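Local coordinates for protein ribonuclease VapC (Klebsiella pneumoniae, PDB 7BY3) that probably acts as the toxin of a toxin-antitoxin pair, a magnesium-dependent endoribonuclease of the PIN-domain family, at residues E28-Q33 against E103-N108; A74-A79 against T96-R101. All coordinates share one frame; numbering follows the deposited sequence.

Both contacts belong to one PIN domain, with their centres about 17 Å apart. Along the chain, contact 2 is nested inside contact 1: the loop 28-33 comes first, then helix 71-83, then the end of helix 88-99, and last strand 103-105. The short turn that ends helix 88-99 leads straight into that strand, and the contacts touch where Leu104 CB lies 4.2 Å from Ala97 CB. Contact 1 packs a loop on the strand between 6-8 and 118-119, close to Asp9, a predicted magnesium ligand; contact 2 joins two helices at the surface, one of which, 88-99, carries the other predicted ligand, Asp90. The helix-to-strand connection thus links two parts of the predicted metal site.

Contact 1 (E28-Q33 against E103-N108); sequences EAWPPQ and ELITRN
Trp30 lays its indole against two residues of strand 103-105, Ile105 and Glu103, with no hydrogen bond between the two segments. Ile105 comes over one face: its CD1 stands 4.3 Å from the centroid of the Trp30 five-membered ring and only 13° off the ring normal, a CH-pi contact. One carbon back along the same branch, Ile105 CG1 lies 3.9 Å from Trp30 NE1. That branch leaves on the side of the backbone N, anti to the carbonyl carbon, while a chi2 of 98°, well away from a staggered value, carries CD1 over the ring. The strand is the middle one of three parallel strands in this PIN domain, flanked by 6-8 and 118-119, and Ile105 sits about 6 Å, side chain to side chain, from Asp9, a predicted magnesium ligand. Glu103 uses its aliphatic part: CG approaches the six-membered ring obliquely, 3.7 Å from Trp30 CH2, and Glu103 CB is 4.0 Å from Trp30 CZ3. Beyond CG the Glu103 chain bends, and the carboxylate plane lies 13° from that of the indole. Phe8 of strand 6-8 meets the same indole with its ring almost perpendicular.

Contact 2 (A74-A79 against T96-R101); sequences AERSVA and TAQLHR
Arg76 reaches across from helix 71-83 to Gln98 and Leu99 near the end of helix 88-99. Its NH1 is modelled as donating to Gln98 OE1 at a doubtfully short 2.4 Å, with a bent N-H...O angle of 130°; Gln98 OE1 lies at the edge of the guanidinium, near its plane. The guanidinium and amide planes are turned 63° apart. Leu99 comes over a guanidinium face instead, with its CD2 3.7 Å from Arg76 CZ and the same from Arg76 NH2, offset toward the rim. The Arg76 chain, folded at chi2 and chi3, and the Gln98 chain, extended beyond CG, cross at about a right angle, which brings Gln98 OE1 to the guanidinium edge. Farther out, Leu80 and Ile73 of helix 71-83 pack on Gln98 and Leu99 respectively. At the end of helix 88-99, His100 ND1 donates to Thr96 O, 3.2 Å away and in the carbonyl plane, which ties the His100 ring back to the last helical turn. Arg101, with positive phi, then turns the chain, its N bonded to Gln98 O while Leu102 N reaches Ala97 O: the Schellman motif that closes helix 88-99 ahead of strand 103-105.

Contact 1 (E28-Q33 against E103-N108)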
loop_
_atom_site.group_PDB
_atom_site.type_symbol
_atom_site.label_atom_id
_atom_site.label_comp_id
_atom_site.label_asym_id
_atom_site.label_seq_id
_atom_site.Cartn_x
_atom_site.Cartn_y
_atom_site.Cartn_z
ATOM N N GLU B 28 -21.676 -2.763 14.118
ATOM C CA GLU B 28 -22.850 -3.633 14.148
ATOM C C GLU B 28 -23.873 -3.233 13.094
ATOM O O GLU B 28 -24.710 -4.039 12.694
ATOM C CB GLU B 28 -23.510 -3.615 15.528
ATOM C CG GLU B 28 -22.710 -4.297 16.620
ATOM C CD GLU B 28 -23.397 -4.229 17.969
ATOM O OE1 GLU B 28 -24.526 -3.701 18.037
ATOM O OE2 GLU B 28 -22.806 -4.701 18.963
ATOM N N ALA B 29 -23.790 -1.988 12.639
ATOM C CA ALA B 29 -24.779 -1.427 11.725
ATOM C C ALA B 29 -24.668 -1.995 10.316
ATOM O O ALA B 29 -25.485 -1.688 9.452
ATOM C CB ALA B 29 -24.654 0.081 11.685
ATOM N N TRP B 30 -23.648 -2.812 10.085
ATOM C CA TRP B 30 -23.415 -3.376 8.762
ATOM C C TRP B 30 -23.198 -4.884 8.825
ATOM O O TRP B 30 -22.653 -5.396 9.803
ATOM C CB TRP B 30 -22.218 -2.686 8.108
ATOM C CG TRP B 30 -22.430 -1.215 7.932
ATOM C CD1 TRP B 30 -22.211 -0.240 8.858
ATOM C CD2 TRP B 30 -22.917 -0.554 6.760
ATOM N NE1 TRP B 30 -22.527 0.989 8.335
ATOM C CE2 TRP B 30 -22.963 0.824 7.047
ATOM C CE3 TRP B 30 -23.315 -0.992 5.494
ATOM C CZ2 TRP B 30 -23.390 1.765 6.116
ATOM C CZ3 TRP B 30 -23.739 -0.055 4.571
ATOM C CH2 TRP B 30 -23.774 1.307 4.887
ATOM N N PRO B 31 -23.645 -5.608 7.786
ATOM C CA PRO B 31 -23.488 -7.066 7.777
ATOM C C PRO B 31 -22.040 -7.520 7.603
ATOM O O PRO B 31 -21.346 -7.023 6.716
ATOM C CB PRO B 31 -24.335 -7.495 6.576
ATOM C CG PRO B 31 -24.298 -6.320 5.662
ATOM C CD PRO B 31 -24.294 -5.114 6.558
ATOM N N PRO B 32 -21.593 -8.469 8.438
ATOM C CA PRO B 32 -20.306 -9.144 8.241
ATOM C C PRO B 32 -20.374 -10.024 6.999
ATOM O O PRO B 32 -21.476 -10.441 6.643
ATOM C CB PRO B 32 -20.149 -9.982 9.515
ATOM C CG PRO B 32 -21.544 -10.187 10.003
ATOM C CD PRO B 32 -22.276 -8.927 9.658
ATOM N N GLN B 33 -19.252 -10.304 6.341
ATOM C CA GLN B 33 -17.929 -9.834 6.733
ATOM C C GLN B 33 -17.658 -8.438 6.186
ATOM O O GLN B 33 -17.854 -8.183 4.999
ATOM C CB GLN B 33 -16.867 -10.817 6.230
ATOM C CG GLN B 33 -15.426 -10.453 6.541
ATOM C CD GLN B 33 -14.438 -11.358 5.822
ATOM O OE1 GLN B 33 -14.531 -11.562 4.611
ATOM N NE2 GLN B 33 -13.493 -11.917 6.570
ATOM N N GLU B 103 -19.424 0.519 0.867
ATOM C CA GLU B 103 -19.676 1.817 1.467
ATOM C C GLU B 103 -18.492 2.182 2.345
ATOM O O GLU B 103 -18.020 1.360 3.128
ATOM C CB GLU B 103 -20.966 1.805 2.288
ATOM C CG GLU B 103 -21.393 3.173 2.790
ATOM C CD GLU B 103 -22.081 3.994 1.717
ATOM O OE1 GLU B 103 -22.651 3.392 0.783
ATOM O OE2 GLU B 103 -22.054 5.238 1.804
ATOM N N LEU B 104 -17.999 3.408 2.208
ATOM C CA LEU B 104 -16.911 3.870 3.057
ATOM C C LEU B 104 -17.485 4.542 4.294
ATOM O O LEU B 104 -18.155 5.567 4.202
ATOM C CB LEU B 104 -15.991 4.832 2.302
ATOM C CG LEU B 104 -14.809 5.380 3.107
ATOM C CD1 LEU B 104 -14.018 4.248 3.743
ATOM C CD2 LEU B 104 -13.910 6.238 2.235
ATOM N N ILE B 105 -17.228 3.953 5.454
ATOM C CA ILE B 105 -17.719 4.516 6.699
ATOM C C ILE B 105 -16.560 5.171 7.428
ATOM O O ILE B 105 -15.584 4.516 7.788
ATOM C CB ILE B 105 -18.384 3.456 7.596
ATOM C CG1 ILE B 105 -19.369 2.618 6.788
ATOM C CG2 ILE B 105 -19.132 4.111 8.731
ATOM C CD1 ILE B 105 -18.804 1.317 6.335
ATOM N N THR B 106 -16.672 6.478 7.620
ATOM C CA THR B 106 -15.607 7.267 8.215
ATOM C C THR B 106 -16.190 8.424 9.008
ATOM O O THR B 106 -17.277 8.910 8.704
ATOM C CB THR B 106 -14.643 7.814 7.140
ATOM O OG1 THR B 106 -13.674 8.674 7.751
ATOM C CG2 THR B 106 -15.409 8.591 6.081
ATOM N N ARG B 107 -15.467 8.860 10.031
ATOM C CA ARG B 107 -15.879 10.030 10.792
ATOM C C ARG B 107 -15.412 11.318 10.132
ATOM O O ARG B 107 -15.714 12.407 10.618
ATOM C CB ARG B 107 -15.338 9.971 12.217
ATOM C CG ARG B 107 -16.388 9.691 13.268
ATOM C CD ARG B 107 -15.817 9.858 14.662
ATOM N NE ARG B 107 -14.924 8.758 15.004
ATOM C CZ ARG B 107 -13.602 8.824 14.924
ATOM N NH1 ARG B 107 -12.860 7.781 15.247
ATOM N NH2 ARG B 107 -13.026 9.941 14.529
ATOM N N ASN B 108 -14.696 11.203 9.018
ATOM C CA ASN B 108 -14.086 12.382 8.430
ATOM C C ASN B 108 -15.028 13.006 7.406
ATOM O O ASN B 108 -15.143 12.543 6.273
ATOM C CB ASN B 108 -12.748 11.988 7.787
ATOM C CG ASN B 108 -11.961 13.174 7.270
ATOM O OD1 ASN B 108 -12.325 14.328 7.489
ATOM N ND2 ASN B 108 -10.862 12.889 6.581
#

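Contact 2 (A74-A79 against T96-R101)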
loop_
_atom_site.group_PDB
_atom_site.type_symbol
_atom_site.label_atom_id
_atom_site.label_comp_id
_atom_site.label_asym_id
_atom_site.label_seq_id
_atom_site.Cartn_x
_atom_site.Cartn_y
_atom_site.Cartn_z
ATOM N N ALA B 74 -4.131 1.466 -6.806
ATOM C CA ALA B 74 -3.186 2.557 -6.978
ATOM C C ALA B 74 -3.600 3.446 -8.142
ATOM O O ALA B 74 -3.469 4.666 -8.075
ATOM C CB ALA B 74 -1.784 2.013 -7.196
ATOM N N GLU B 75 -4.102 2.826 -9.204
ATOM C CA GLU B 75 -4.554 3.557 -10.382
ATOM C C GLU B 75 -5.701 4.499 -10.038
ATOM O O GLU B 75 -5.675 5.681 -10.381
ATOM C CB GLU B 75 -4.993 2.585 -11.479
ATOM C CG GLU B 75 -4.801 3.115 -12.880
ATOM C CD GLU B 75 -3.340 3.245 -13.238
ATOM O OE1 GLU B 75 -2.652 2.206 -13.297
ATOM O OE2 GLU B 75 -2.877 4.384 -13.448
ATOM N N ARG B 76 -6.707 3.964 -9.357
ATOM C CA ARG B 76 -7.857 4.749 -8.934
ATOM C C ARG B 76 -7.453 5.787 -7.893
ATOM O O ARG B 76 -7.988 6.896 -7.868
ATOM C CB ARG B 76 -8.948 3.834 -8.374
ATOM C CG ARG B 76 -10.173 4.565 -7.852
ATOM C CD ARG B 76 -10.889 5.315 -8.960
ATOM N NE ARG B 76 -11.380 4.411 -9.993
ATOM C CZ ARG B 76 -12.498 3.700 -9.894
ATOM N NH1 ARG B 76 -13.250 3.784 -8.804
ATOM N NH2 ARG B 76 -12.865 2.902 -10.886
ATOM N N SER B 77 -6.499 5.419 -7.042
ATOM C CA SER B 77 -6.057 6.280 -5.950
ATOM C C SER B 77 -5.474 7.597 -6.452
ATOM O O SER B 77 -5.759 8.658 -5.897
ATOM C CB SER B 77 -5.027 5.552 -5.087
ATOM O OG SER B 77 -5.593 4.397 -4.496
ATOM N N VAL B 78 -4.656 7.523 -7.497
ATOM C CA VAL B 78 -4.047 8.713 -8.087
ATOM C C VAL B 78 -5.120 9.633 -8.666
ATOM O O VAL B 78 -5.058 10.855 -8.514
ATOM C CB VAL B 78 -3.033 8.338 -9.190
ATOM C CG1 VAL B 78 -2.536 9.582 -9.910
ATOM C CG2 VAL B 78 -1.868 7.559 -8.599
ATOM N N ALA B 79 -6.110 9.031 -9.313
ATOM C CA ALA B 79 -7.202 9.777 -9.923
ATOM C C ALA B 79 -8.097 10.429 -8.873
ATOM O O ALA B 79 -8.487 11.587 -9.017
ATOM C CB ALA B 79 -8.021 8.865 -10.819
ATOM N N THR B 96 -10.137 1.729 -2.650
ATOM C CA THR B 96 -10.384 0.353 -2.248
ATOM C C THR B 96 -11.882 0.084 -2.124
ATOM O O THR B 96 -12.373 -0.960 -2.554
ATOM C CB THR B 96 -9.679 0.037 -0.912
ATOM O OG1 THR B 96 -8.261 0.141 -1.086
ATOM C CG2 THR B 96 -10.021 -1.364 -0.439
ATOM N N ALA B 97 -12.607 1.040 -1.551
ATOM C CA ALA B 97 -14.050 0.911 -1.378
ATOM C C ALA B 97 -14.772 0.878 -2.721
ATOM O O ALA B 97 -15.630 0.027 -2.949
ATOM C CB ALA B 97 -14.584 2.045 -0.519
ATOM N N GLN B 98 -14.418 1.809 -3.601
ATOM C CA GLN B 98 -15.042 1.909 -4.916
ATOM C C GLN B 98 -14.874 0.638 -5.739
ATOM O O GLN B 98 -15.844 0.108 -6.277
ATOM C CB GLN B 98 -14.467 3.092 -5.698
ATOM C CG GLN B 98 -14.804 4.451 -5.128
ATOM C CD GLN B 98 -14.530 5.564 -6.113
ATOM O OE1 GLN B 98 -13.865 5.358 -7.128
ATOM N NE2 GLN B 98 -15.041 6.752 -5.822
ATOM N N LEU B 99 -13.636 0.163 -5.836
ATOM C CA LEU B 99 -13.321 -0.999 -6.657
ATOM C C LEU B 99 -14.113 -2.227 -6.222
ATOM O O LEU B 99 -14.569 -3.011 -7.054
ATOM C CB LEU B 99 -11.822 -1.298 -6.602
ATOM C CG LEU B 99 -10.880 -0.331 -7.328
ATOM C CD1 LEU B 99 -9.630 -1.057 -7.791
ATOM C CD2 LEU B 99 -11.572 0.346 -8.501
ATOM N N HIS B 100 -14.276 -2.387 -4.914
ATOM C CA HIS B 100 -14.980 -3.539 -4.361
ATOM C C HIS B 100 -16.453 -3.255 -4.074
ATOM O O HIS B 100 -17.147 -4.096 -3.506
ATOM C CB HIS B 100 -14.275 -4.025 -3.097
ATOM C CG HIS B 100 -12.964 -4.690 -3.366
ATOM N ND1 HIS B 100 -11.790 -3.989 -3.538
ATOM C CD2 HIS B 100 -12.643 -6.001 -3.515
ATOM C CE1 HIS B 100 -10.805 -4.834 -3.772
ATOM N NE2 HIS B 100 -11.292 -6.057 -3.761
ATOM N N ARG B 101 -16.913 -2.069 -4.465
ATOM C CA ARG B 101 -18.304 -1.655 -4.280
ATOM C C ARG B 101 -18.719 -1.702 -2.818
ATOM O O ARG B 101 -19.751 -2.276 -2.474
ATOM C CB ARG B 101 -19.256 -2.525 -5.104
ATOM C CG ARG B 101 -18.743 -2.914 -6.473
ATOM C CD ARG B 101 -19.334 -4.249 -6.879
ATOM N NE ARG B 101 -18.870 -5.315 -5.995
ATOM C CZ ARG B 101 -19.554 -6.424 -5.736
ATOM N NH1 ARG B 101 -20.742 -6.620 -6.291
ATOM N NH2 ARG B 101 -19.050 -7.337 -4.916
#